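Local coordinates for GH62 hydrolase (Scytalidium thermophilum, PDB 4PVA), which probably releases alpha-L-arabinofuranosyl side groups from arabinoxylan, as an arabinofuranosidase of glycoside hydrolase family 62, at residues D47-V51 with A102-F106; H111-Y115 with S126-I131; H250-S255 with P275-E279; H295-I299 with I315-Y319. All coordinates share one frame; numbering follows the deposited sequence.

In the fold
The family 62 fold is a five-bladed beta-propeller, and its four contacts follow one another along the chain without nesting or crossing. Contact 1 closes a 50-residue loop that holds most of the first blade and brings the inner strands of the first two blades together. Contact 2 follows within the second blade, across a hairpin, and hydrogen-bonds to contact 1 through Phe106 and Tyr115. After the third blade, contact 3 ties a strand of the fourth to the loop entering the fifth. Contact 4 closes a short loop inside that fifth blade. It meets contact 1 through Glu297 and Thr49, meets contact 3 through Phe317, and shares a bound phosphate with contact 3.

Contact 1 (D47-V51 with A102-F106); sequences DPTAV and APQVF
Thr49 reaches Val105 between the innermost strands of two adjacent blades of the family's five-bladed beta-propeller. The strands run nearly parallel (8°), but at 6.0 Å between axes they are joined by side chains and a water, with no backbone-to-backbone bond between them. Thr49 OG1 accepts the backbone N-H of Val105 at 3.0 Å in a fairly straight bond (159° at the hydrogen). Its chi1 of 180° turns the hydroxyl away from its own backbone N and puts the methyl CG2 between N and the carbonyl carbon, where it packs against Pro103 CG. Toward the start of the strands, Asp47 sets its carboxylate against the neighbouring backbone, with OD1 3.3 Å from Pro103 CD. A water sits between the strands within reach of two carbonyl oxygens, 2.8 Å from Pro103 O and 3.2 Å from Asp47 O. Farther along, the valines meet crosswise, Val51 CG1 lying 4.2 Å from Val105 CG1. In the next shell, Ser62 hydrogen-bonds Asp47 OD1 and also Ala102 N, tying the carboxylate to the second strand. Glu297 OE1 bonds Thr49 OG1, so this buried hydroxyl has partners on two strands.

Contact 2 (H111-Y115 with S126-I131); sequences HKLWY and STNPDI
With CG opposite its carbonyl carbon (chi1 -67°) and the indole plane turned perpendicular to the plane through CA, CB and CG (chi2 90°), Trp114 lays one indole face against Ile131. There Ile131 CB stands 3.8 Å from the centroid of the five-membered ring in a CH-pi contact, while CD1 spreads over the six-membered ring. Tyr115 takes a similar chi1 of -78° but goes to the other face of the sheet, where Thr127 CG2 sits over the middle of its ring, 3.5 Å from the centroid. The phenol is held at its far end by His111, whose ND1 meets Tyr115 OH in the imidazole plane at 2.7 Å. These groups decorate an antiparallel hairpin of strands 113-119 and 123-128, the middle strands of a propeller blade. Trp114 and Asn128 form a hydrogen-bonded pair, Trp114 N donating to Asn128 O at 2.9 Å and Asn128 N returning the bond to Trp114 O. Beyond the pair, Asn128 OD1 accepts from Asp130 N at 3.0 Å, an Asx turn that swings the chain round to Ile131. An alanine in place of Trp114 is likely to strip Ile131 of the indole face it lies on and leave a gap between it and the hairpin. At the indole edge, NE1 donates to a water at 3.0 Å, and on the flank Leu113 CD2 packs against Pro129 CD at 3.9 Å.

Contact 3 (H250-S255 with P275-E279); sequences HRYFRS and PWAGE. With PO4 (phosphate ion), chain F.
Phe253 and Ala277 form a single antiparallel bridge between strand 251-258 of one blade and the loop leading to the next. Phe253 N donates to Ala277 O at 2.8 Å in an almost straight bond (175°), and Phe253 O accepts from Trp276 N at the same 2.8 Å, more bent. Because Trp276 and Ala277 both face Phe253, the loop makes a classic beta bulge here. This end is tightly packed. Trp276, its CG anti to its own backbone N (chi1 -171°), sets CB and CD1 against Ser255, with CD1 3.7 Å from Ser255 CB, while CE3 passes near Phe253 CB. Trp26 meets the indole edge-to-face. An alanine in place of Trp276 would probably open a gap beside Ser255 and Phe253 CB and take from Trp26 an indole it packs against. Glycine suits position 278, since a side chain there would run into Tyr252 CB, and Pro275 CB touches Tyr252 CD2 at 3.8 Å.

Toward Glu279 the contact loosens and water takes over. One water links Arg251 O to Glu279 N, 2.7 and 2.9 Å away; another joins His250 ND1 to Glu279 OE1. The side chain of Arg251 turns away from this interface. It bends at chi2, and NH1 donates in the guanidinium plane to phosphate O1 at 3.0 Å. The same NH1 is salt-bridged to Glu243, and Tyr330 and Lys46 also bind the phosphate. The ion probably came from the crystallisation liquor, but the donors gathered here are consistent with a polar pocket that could take an oxygen-rich ligand.

Contact 4 (H295-I299 with I315-Y319); sequences HGEVI and IQFLY. With PO4 (phosphate ion), chain F.
Phe317 brings its ring against the backbone of Gly296 and Glu297. From CB, on the same face of the sheet as Val298, a chi1 of -176° carries CG back across the neighbouring strand, under Glu297 O. Next, CD1 lies 3.4 Å from Glu297 C, with Val298 CG2 at the ring edge. CE1 comes to 3.5 Å from Gly296 C, and the tip CZ to 3.4 Å from Gly296 CA; CE2 approaches the same alpha carbon a little more loosely. Glu297 N stands over one face of the ring, offset toward the rim. Position 296 tolerates no side chain in this arrangement, because a CB would collide with CE2 and Leu318 O. Trp276 and Phe253 meet the ring edge-to-face.

Behind the ring the backbones pair antiparallel. Glu297 N donates to Leu318 O at 2.9 Å, Leu318 N bonds back to Glu297 O, and Ile299 N reaches Gln316 O at 2.8 Å in a nearly straight bond. A water then spans Ile299 O and Gln316 N. Val298 CG2 packs on Ile315 CG2 at 3.8 Å. On the other face, Glu297 OE1, besides its bond to Thr49, forms a salt bridge with Arg300, which probably offsets part of its charge.

At the corner before the strand, His295 ND1 donates to phosphate O4 at 2.8 Å, in the ring plane and almost straight (174°). Strand 296-298 edges a sheet that also holds strands 26-28 and 336-341 from the two chain ends, an arrangement typical of the blade that closes a beta-propeller.

Contact 1 (D47-V51 with A102-F106)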
# COMPACT_ATOMS: atom_id res chain seq x y z
N ASP A 47 -6.64 -0.22 4.46
CA ASP A 47 -5.53 0.11 3.56
C ASP A 47 -4.56 1.13 4.14
O ASP A 47 -4.44 2.26 3.67
CB ASP A 47 -6.03 0.44 2.16
CG ASP A 47 -6.94 1.60 2.06
OD1 ASP A 47 -6.57 2.71 2.55
OD2 ASP A 47 -8.04 1.46 1.41
N PRO A 48 -3.78 0.72 5.16
CA PRO A 48 -2.89 1.67 5.82
C PRO A 48 -1.57 1.88 5.09
O PRO A 48 -1.05 0.97 4.42
CB PRO A 48 -2.63 0.99 7.17
CG PRO A 48 -2.67 -0.46 6.83
CD PRO A 48 -3.77 -0.59 5.81
N THR A 49 -1.01 3.06 5.24
CA THR A 49 0.39 3.35 4.91
C THR A 49 0.98 3.98 6.17
O THR A 49 0.26 4.70 6.88
CB THR A 49 0.52 4.27 3.67
OG1 THR A 49 1.90 4.51 3.42
CG2 THR A 49 -0.18 5.60 3.87
N ALA A 50 2.24 3.69 6.47
CA ALA A 50 2.79 4.13 7.75
C ALA A 50 4.29 4.27 7.71
O ALA A 50 5.00 3.50 7.05
CB ALA A 50 2.44 3.12 8.83
N VAL A 51 4.77 5.25 8.49
CA VAL A 51 6.17 5.46 8.76
C VAL A 51 6.39 5.60 10.25
O VAL A 51 5.46 5.96 10.97
CB VAL A 51 6.73 6.68 7.99
CG1 VAL A 51 6.72 6.44 6.48
CG2 VAL A 51 5.96 7.95 8.34
N ALA A 102 -6.99 4.58 -0.45
CA ALA A 102 -5.80 3.74 -0.65
C ALA A 102 -4.50 4.53 -0.79
O ALA A 102 -3.87 4.54 -1.86
CB ALA A 102 -5.99 2.77 -1.79
N PRO A 103 -4.08 5.18 0.29
CA PRO A 103 -2.88 6.01 0.25
C PRO A 103 -1.57 5.24 0.44
O PRO A 103 -1.54 4.13 1.02
CB PRO A 103 -3.08 6.95 1.44
CG PRO A 103 -3.86 6.15 2.41
CD PRO A 103 -4.75 5.27 1.60
N GLN A 104 -0.49 5.89 -0.00
CA GLN A 104 0.90 5.50 0.20
C GLN A 104 1.61 6.81 0.55
O GLN A 104 1.50 7.77 -0.22
CB GLN A 104 1.49 4.93 -1.08
CG GLN A 104 2.97 4.61 -0.98
CD GLN A 104 3.71 4.65 -2.28
OE1 GLN A 104 3.30 5.30 -3.23
NE2 GLN A 104 4.84 3.97 -2.32
N VAL A 105 2.36 6.84 1.63
CA VAL A 105 3.08 8.05 2.05
C VAL A 105 4.58 7.87 1.98
O VAL A 105 5.11 6.84 2.40
CB VAL A 105 2.67 8.51 3.48
CG1 VAL A 105 3.18 7.63 4.59
CG2 VAL A 105 3.10 9.95 3.68
N PHE A 106 5.30 8.87 1.50
CA PHE A 106 6.75 8.87 1.50
C PHE A 106 7.25 10.31 1.41
O PHE A 106 6.50 11.21 1.04
CB PHE A 106 7.35 8.02 0.37
CG PHE A 106 6.89 8.41 -1.00
CD1 PHE A 106 7.53 9.43 -1.72
CD2 PHE A 106 5.74 7.84 -1.54
CE1 PHE A 106 7.06 9.81 -2.96
CE2 PHE A 106 5.26 8.24 -2.76
CZ PHE A 106 5.92 9.23 -3.47
O HOH W 1 -3.33 2.02 0.71

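Contact 2 (H111-Y115 with S126-I131)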
# COMPACT_ATOMS: atom_id res chain seq x y z
N HIS A 111 12.29 17.55 -3.00
CA HIS A 111 11.35 18.66 -2.82
C HIS A 111 11.12 19.07 -1.37
O HIS A 111 10.33 19.96 -1.10
CB HIS A 111 9.97 18.37 -3.43
CG HIS A 111 9.99 18.15 -4.90
ND1 HIS A 111 8.92 17.62 -5.58
CD2 HIS A 111 10.97 18.31 -5.82
CE1 HIS A 111 9.23 17.50 -6.86
NE2 HIS A 111 10.47 17.91 -7.03
N LYS A 112 11.73 18.34 -0.45
CA LYS A 112 11.46 18.52 0.97
C LYS A 112 9.96 18.52 1.24
O LYS A 112 9.44 19.25 2.05
CB LYS A 112 12.13 19.82 1.45
CG LYS A 112 13.62 19.88 1.11
CD LYS A 112 14.42 18.90 1.92
CE LYS A 112 15.92 19.02 1.65
NZ LYS A 112 16.31 18.69 0.25
N LEU A 113 9.26 17.57 0.59
CA LEU A 113 7.82 17.42 0.75
C LEU A 113 7.46 15.97 0.94
O LEU A 113 7.97 15.11 0.23
CB LEU A 113 7.06 17.90 -0.48
CG LEU A 113 7.02 19.41 -0.72
CD1 LEU A 113 6.35 19.67 -2.06
CD2 LEU A 113 6.27 20.12 0.38
N TRP A 114 6.54 15.74 1.87
CA TRP A 114 5.84 14.44 1.93
C TRP A 114 4.87 14.41 0.76
O TRP A 114 4.18 15.41 0.49
CB TRP A 114 5.11 14.26 3.24
CG TRP A 114 6.03 14.15 4.41
CD1 TRP A 114 6.52 15.15 5.19
CD2 TRP A 114 6.63 12.94 4.90
NE1 TRP A 114 7.37 14.64 6.14
CE2 TRP A 114 7.46 13.28 5.98
CE3 TRP A 114 6.51 11.60 4.53
CZ2 TRP A 114 8.17 12.32 6.70
CZ3 TRP A 114 7.23 10.65 5.24
CH2 TRP A 114 8.06 11.02 6.30
N TYR A 115 4.81 13.27 0.07
CA TYR A 115 3.75 12.96 -0.90
C TYR A 115 2.85 11.89 -0.34
O TYR A 115 3.32 10.90 0.25
CB TYR A 115 4.34 12.49 -2.23
CG TYR A 115 4.85 13.63 -3.08
CD1 TYR A 115 5.99 14.34 -2.69
CD2 TYR A 115 4.23 14.00 -4.29
CE1 TYR A 115 6.46 15.43 -3.44
CE2 TYR A 115 4.70 15.08 -5.03
CZ TYR A 115 5.83 15.76 -4.61
OH TYR A 115 6.30 16.85 -5.37
N SER A 126 -1.17 14.33 -3.09
CA SER A 126 -1.19 15.56 -2.32
C SER A 126 0.21 15.70 -1.71
O SER A 126 0.94 14.69 -1.59
CB SER A 126 -2.27 15.52 -1.24
OG SER A 126 -3.57 15.49 -1.78
N THR A 127 0.57 16.91 -1.27
CA THR A 127 1.83 17.17 -0.64
C THR A 127 1.68 17.94 0.68
O THR A 127 0.63 18.51 0.96
CB THR A 127 2.80 17.96 -1.53
OG1 THR A 127 2.24 19.24 -1.84
CG2 THR A 127 3.08 17.23 -2.82
N ASN A 128 2.72 17.87 1.49
CA ASN A 128 2.75 18.53 2.80
C ASN A 128 4.19 18.57 3.24
O ASN A 128 4.83 17.53 3.31
CB ASN A 128 1.92 17.72 3.80
CG ASN A 128 1.64 18.46 5.08
OD1 ASN A 128 2.37 19.38 5.47
ND2 ASN A 128 0.57 18.07 5.74
N PRO A 129 4.69 19.75 3.64
CA PRO A 129 6.06 19.78 4.15
C PRO A 129 6.26 19.15 5.53
O PRO A 129 7.39 18.85 5.88
CB PRO A 129 6.34 21.28 4.26
CG PRO A 129 5.00 21.87 4.49
CD PRO A 129 4.13 21.11 3.54
N ASP A 130 5.18 18.94 6.28
CA ASP A 130 5.27 18.49 7.66
C ASP A 130 4.21 17.44 7.95
O ASP A 130 3.02 17.74 8.11
CB ASP A 130 5.11 19.68 8.63
CG ASP A 130 5.40 19.32 10.06
OD1 ASP A 130 5.58 18.12 10.42
OD2 ASP A 130 5.48 20.26 10.87
N ILE A 131 4.67 16.20 8.12
CA ILE A 131 3.76 15.08 8.34
C ILE A 131 2.95 15.24 9.61
O ILE A 131 1.88 14.69 9.74
CB ILE A 131 4.53 13.75 8.33
CG1 ILE A 131 3.59 12.56 8.12
CG2 ILE A 131 5.38 13.59 9.58
CD1 ILE A 131 4.35 11.25 7.87
O HOH W 2 9.93 19.17 4.99
O HOH W 3 7.96 16.21 8.67

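Contact 3 (H250-S255 with P275-E279)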
# COMPACT_ATOMS: atom_id res chain seq x y z
N HIS A 250 -10.21 -15.86 0.96
CA HIS A 250 -9.18 -15.39 1.89
C HIS A 250 -8.09 -14.62 1.12
O HIS A 250 -7.56 -15.08 0.15
CB HIS A 250 -8.54 -16.53 2.66
CG HIS A 250 -9.52 -17.31 3.45
ND1 HIS A 250 -9.28 -18.58 3.90
CD2 HIS A 250 -10.75 -16.98 3.90
CE1 HIS A 250 -10.32 -19.01 4.59
NE2 HIS A 250 -11.25 -18.07 4.56
N ARG A 251 -7.81 -13.41 1.62
CA ARG A 251 -6.79 -12.55 0.99
C ARG A 251 -5.41 -12.91 1.50
O ARG A 251 -5.22 -13.15 2.71
CB ARG A 251 -7.04 -11.10 1.33
CG ARG A 251 -8.45 -10.59 1.06
CD ARG A 251 -8.85 -10.73 -0.38
NE ARG A 251 -10.16 -10.13 -0.59
CZ ARG A 251 -10.43 -8.83 -0.64
NH1 ARG A 251 -9.45 -7.93 -0.63
NH2 ARG A 251 -11.68 -8.43 -0.77
N TYR A 252 -4.44 -12.96 0.60
CA TYR A 252 -3.05 -13.19 0.97
C TYR A 252 -2.16 -12.44 0.02
O TYR A 252 -2.61 -12.00 -1.04
CB TYR A 252 -2.73 -14.69 0.95
CG TYR A 252 -2.80 -15.38 -0.38
CD1 TYR A 252 -4.01 -15.84 -0.87
CD2 TYR A 252 -1.65 -15.62 -1.13
CE1 TYR A 252 -4.08 -16.50 -2.09
CE2 TYR A 252 -1.73 -16.28 -2.34
CZ TYR A 252 -2.93 -16.72 -2.79
OH TYR A 252 -2.95 -17.40 -4.01
N PHE A 253 -0.88 -12.30 0.36
CA PHE A 253 0.09 -11.65 -0.50
C PHE A 253 1.04 -12.65 -1.14
O PHE A 253 1.62 -13.49 -0.45
CB PHE A 253 0.88 -10.59 0.28
CG PHE A 253 0.12 -9.30 0.38
CD1 PHE A 253 -0.81 -9.08 1.40
CD2 PHE A 253 0.26 -8.35 -0.60
CE1 PHE A 253 -1.56 -7.91 1.40
CE2 PHE A 253 -0.49 -7.18 -0.57
CZ PHE A 253 -1.43 -6.97 0.41
N ARG A 254 1.16 -12.53 -2.45
CA ARG A 254 2.19 -13.18 -3.25
C ARG A 254 3.39 -12.25 -3.33
O ARG A 254 3.27 -11.04 -3.19
CB ARG A 254 1.64 -13.45 -4.64
CG ARG A 254 0.46 -14.41 -4.69
CD ARG A 254 -0.07 -14.62 -6.10
NE ARG A 254 0.84 -15.36 -6.94
CZ ARG A 254 0.87 -15.29 -8.25
NH1 ARG A 254 0.07 -14.49 -8.92
NH2 ARG A 254 1.75 -16.00 -8.93
N SER A 255 4.55 -12.85 -3.56
CA SER A 255 5.79 -12.11 -3.68
C SER A 255 6.64 -12.59 -4.83
O SER A 255 6.63 -13.78 -5.20
CB SER A 255 6.59 -12.16 -2.39
OG SER A 255 6.90 -13.52 -1.99
N PRO A 275 2.65 -18.32 1.08
CA PRO A 275 2.53 -16.95 0.64
C PRO A 275 3.63 -16.11 1.24
O PRO A 275 4.35 -16.54 2.15
CB PRO A 275 1.19 -16.55 1.25
CG PRO A 275 1.20 -17.23 2.60
CD PRO A 275 1.83 -18.58 2.29
N TRP A 276 3.73 -14.87 0.80
CA TRP A 276 4.56 -13.89 1.54
C TRP A 276 3.93 -13.67 2.91
O TRP A 276 4.64 -13.78 3.93
CB TRP A 276 4.73 -12.61 0.75
CG TRP A 276 5.73 -11.69 1.35
CD1 TRP A 276 7.08 -11.77 1.24
CD2 TRP A 276 5.46 -10.55 2.22
NE1 TRP A 276 7.67 -10.72 1.94
CE2 TRP A 276 6.70 -9.97 2.54
CE3 TRP A 276 4.29 -9.96 2.72
CZ2 TRP A 276 6.79 -8.85 3.37
CZ3 TRP A 276 4.42 -8.85 3.51
CH2 TRP A 276 5.64 -8.34 3.84
N ALA A 277 2.62 -13.40 2.94
CA ALA A 277 1.87 -13.31 4.19
C ALA A 277 0.47 -13.74 3.90
O ALA A 277 -0.16 -13.28 2.93
CB ALA A 277 1.88 -11.89 4.75
N GLY A 278 -0.06 -14.63 4.72
CA GLY A 278 -1.41 -15.11 4.57
C GLY A 278 -1.79 -15.98 5.76
O GLY A 278 -0.96 -16.24 6.64
N GLU A 279 -3.01 -16.50 5.76
CA GLU A 279 -3.45 -17.40 6.83
C GLU A 279 -2.43 -18.52 7.05
O GLU A 279 -2.24 -18.97 8.18
CB GLU A 279 -4.81 -18.01 6.50
CG GLU A 279 -5.38 -18.83 7.65
CD GLU A 279 -6.74 -19.42 7.40
OE1 GLU A 279 -7.22 -19.45 6.25
OE2 GLU A 279 -7.31 -19.92 8.43
P PO4 F . -9.79 -3.50 -0.87
O1 PO4 F . -9.27 -4.94 -0.64
O2 PO4 F . -9.70 -3.20 -2.38
O3 PO4 F . -11.26 -3.51 -0.50
O4 PO4 F . -9.00 -2.57 -0.08
O HOH W 4 -6.72 -19.88 3.32
O HOH W 5 -5.17 -15.45 4.10

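Contact 4 (H295-I299 with I315-Y319)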
# COMPACT_ATOMS: atom_id res chain seq x y z
N HIS A 295 -4.33 -5.74 1.82
CA HIS A 295 -4.04 -4.35 1.53
C HIS A 295 -3.14 -3.71 2.54
O HIS A 295 -3.37 -2.59 2.99
CB HIS A 295 -5.33 -3.53 1.36
CG HIS A 295 -5.21 -2.43 0.35
ND1 HIS A 295 -6.30 -1.92 -0.33
CD2 HIS A 295 -4.14 -1.74 -0.10
CE1 HIS A 295 -5.88 -0.97 -1.16
NE2 HIS A 295 -4.58 -0.86 -1.05
N GLY A 296 -2.02 -4.34 2.83
CA GLY A 296 -1.12 -3.89 3.88
C GLY A 296 0.11 -3.17 3.35
O GLY A 296 0.39 -3.13 2.14
N GLU A 297 0.87 -2.60 4.27
CA GLU A 297 2.12 -1.94 3.96
C GLU A 297 3.10 -2.16 5.08
O GLU A 297 2.74 -2.16 6.29
CB GLU A 297 1.94 -0.42 3.78
CG GLU A 297 1.82 0.03 2.34
CD GLU A 297 2.02 1.54 2.18
OE1 GLU A 297 2.97 2.07 2.81
OE2 GLU A 297 1.28 2.17 1.40
N VAL A 298 4.36 -2.26 4.74
CA VAL A 298 5.45 -2.27 5.71
C VAL A 298 5.59 -0.90 6.37
O VAL A 298 5.58 0.15 5.68
CB VAL A 298 6.79 -2.64 5.01
CG1 VAL A 298 7.96 -2.56 5.98
CG2 VAL A 298 6.68 -4.01 4.38
N ILE A 299 5.74 -0.86 7.67
CA ILE A 299 6.03 0.38 8.38
C ILE A 299 7.47 0.76 8.12
O ILE A 299 8.39 0.03 8.48
CB ILE A 299 5.78 0.24 9.89
CG1 ILE A 299 4.36 -0.23 10.19
CG2 ILE A 299 6.02 1.59 10.57
CD1 ILE A 299 4.09 -0.46 11.66
N ILE A 315 10.43 -7.00 9.73
CA ILE A 315 9.37 -6.24 9.08
C ILE A 315 8.15 -6.18 9.99
O ILE A 315 7.75 -7.21 10.61
CB ILE A 315 8.96 -6.91 7.75
CG1 ILE A 315 10.08 -6.79 6.74
CG2 ILE A 315 7.66 -6.30 7.21
CD1 ILE A 315 9.84 -7.53 5.45
N GLN A 316 7.55 -5.01 10.04
CA GLN A 316 6.22 -4.82 10.60
C GLN A 316 5.30 -4.38 9.49
O GLN A 316 5.58 -3.39 8.83
CB GLN A 316 6.26 -3.82 11.73
CG GLN A 316 6.88 -4.53 12.91
CD GLN A 316 6.92 -3.71 14.16
OE1 GLN A 316 7.17 -2.47 14.14
NE2 GLN A 316 6.68 -4.42 15.33
N PHE A 317 4.27 -5.14 9.26
CA PHE A 317 3.36 -4.96 8.12
C PHE A 317 1.98 -4.69 8.73
O PHE A 317 1.37 -5.55 9.39
CB PHE A 317 3.41 -6.21 7.23
CG PHE A 317 2.61 -6.15 5.95
CD1 PHE A 317 3.14 -5.57 4.81
CD2 PHE A 317 1.41 -6.86 5.81
CE1 PHE A 317 2.51 -5.64 3.60
CE2 PHE A 317 0.77 -6.94 4.57
CZ PHE A 317 1.31 -6.30 3.47
N LEU A 318 1.49 -3.47 8.55
CA LEU A 318 0.18 -3.08 9.01
C LEU A 318 -0.80 -3.46 7.90
O LEU A 318 -0.54 -3.19 6.72
CB LEU A 318 0.24 -1.57 9.25
CG LEU A 318 -0.79 -0.92 10.14
CD1 LEU A 318 -0.75 -1.46 11.55
CD2 LEU A 318 -0.55 0.57 10.16
N TYR A 319 -1.90 -4.09 8.23
CA TYR A 319 -2.82 -4.65 7.25
C TYR A 319 -4.26 -4.50 7.67
O TYR A 319 -4.56 -4.15 8.83
CB TYR A 319 -2.47 -6.13 6.96
CG TYR A 319 -2.83 -7.08 8.13
CD1 TYR A 319 -1.99 -7.26 9.21
CD2 TYR A 319 -4.02 -7.75 8.10
CE1 TYR A 319 -2.36 -8.10 10.23
CE2 TYR A 319 -4.42 -8.60 9.11
CZ TYR A 319 -3.56 -8.77 10.19
OH TYR A 319 -3.96 -9.69 11.16
P PO4 F . -9.79 -3.50 -0.87
O1 PO4 F . -9.27 -4.94 -0.64
O2 PO4 F . -9.70 -3.20 -2.38
O3 PO4 F . -11.26 -3.51 -0.50
O4 PO4 F . -9.00 -2.57 -0.08
O HOH W 6 9.01 -2.61 9.22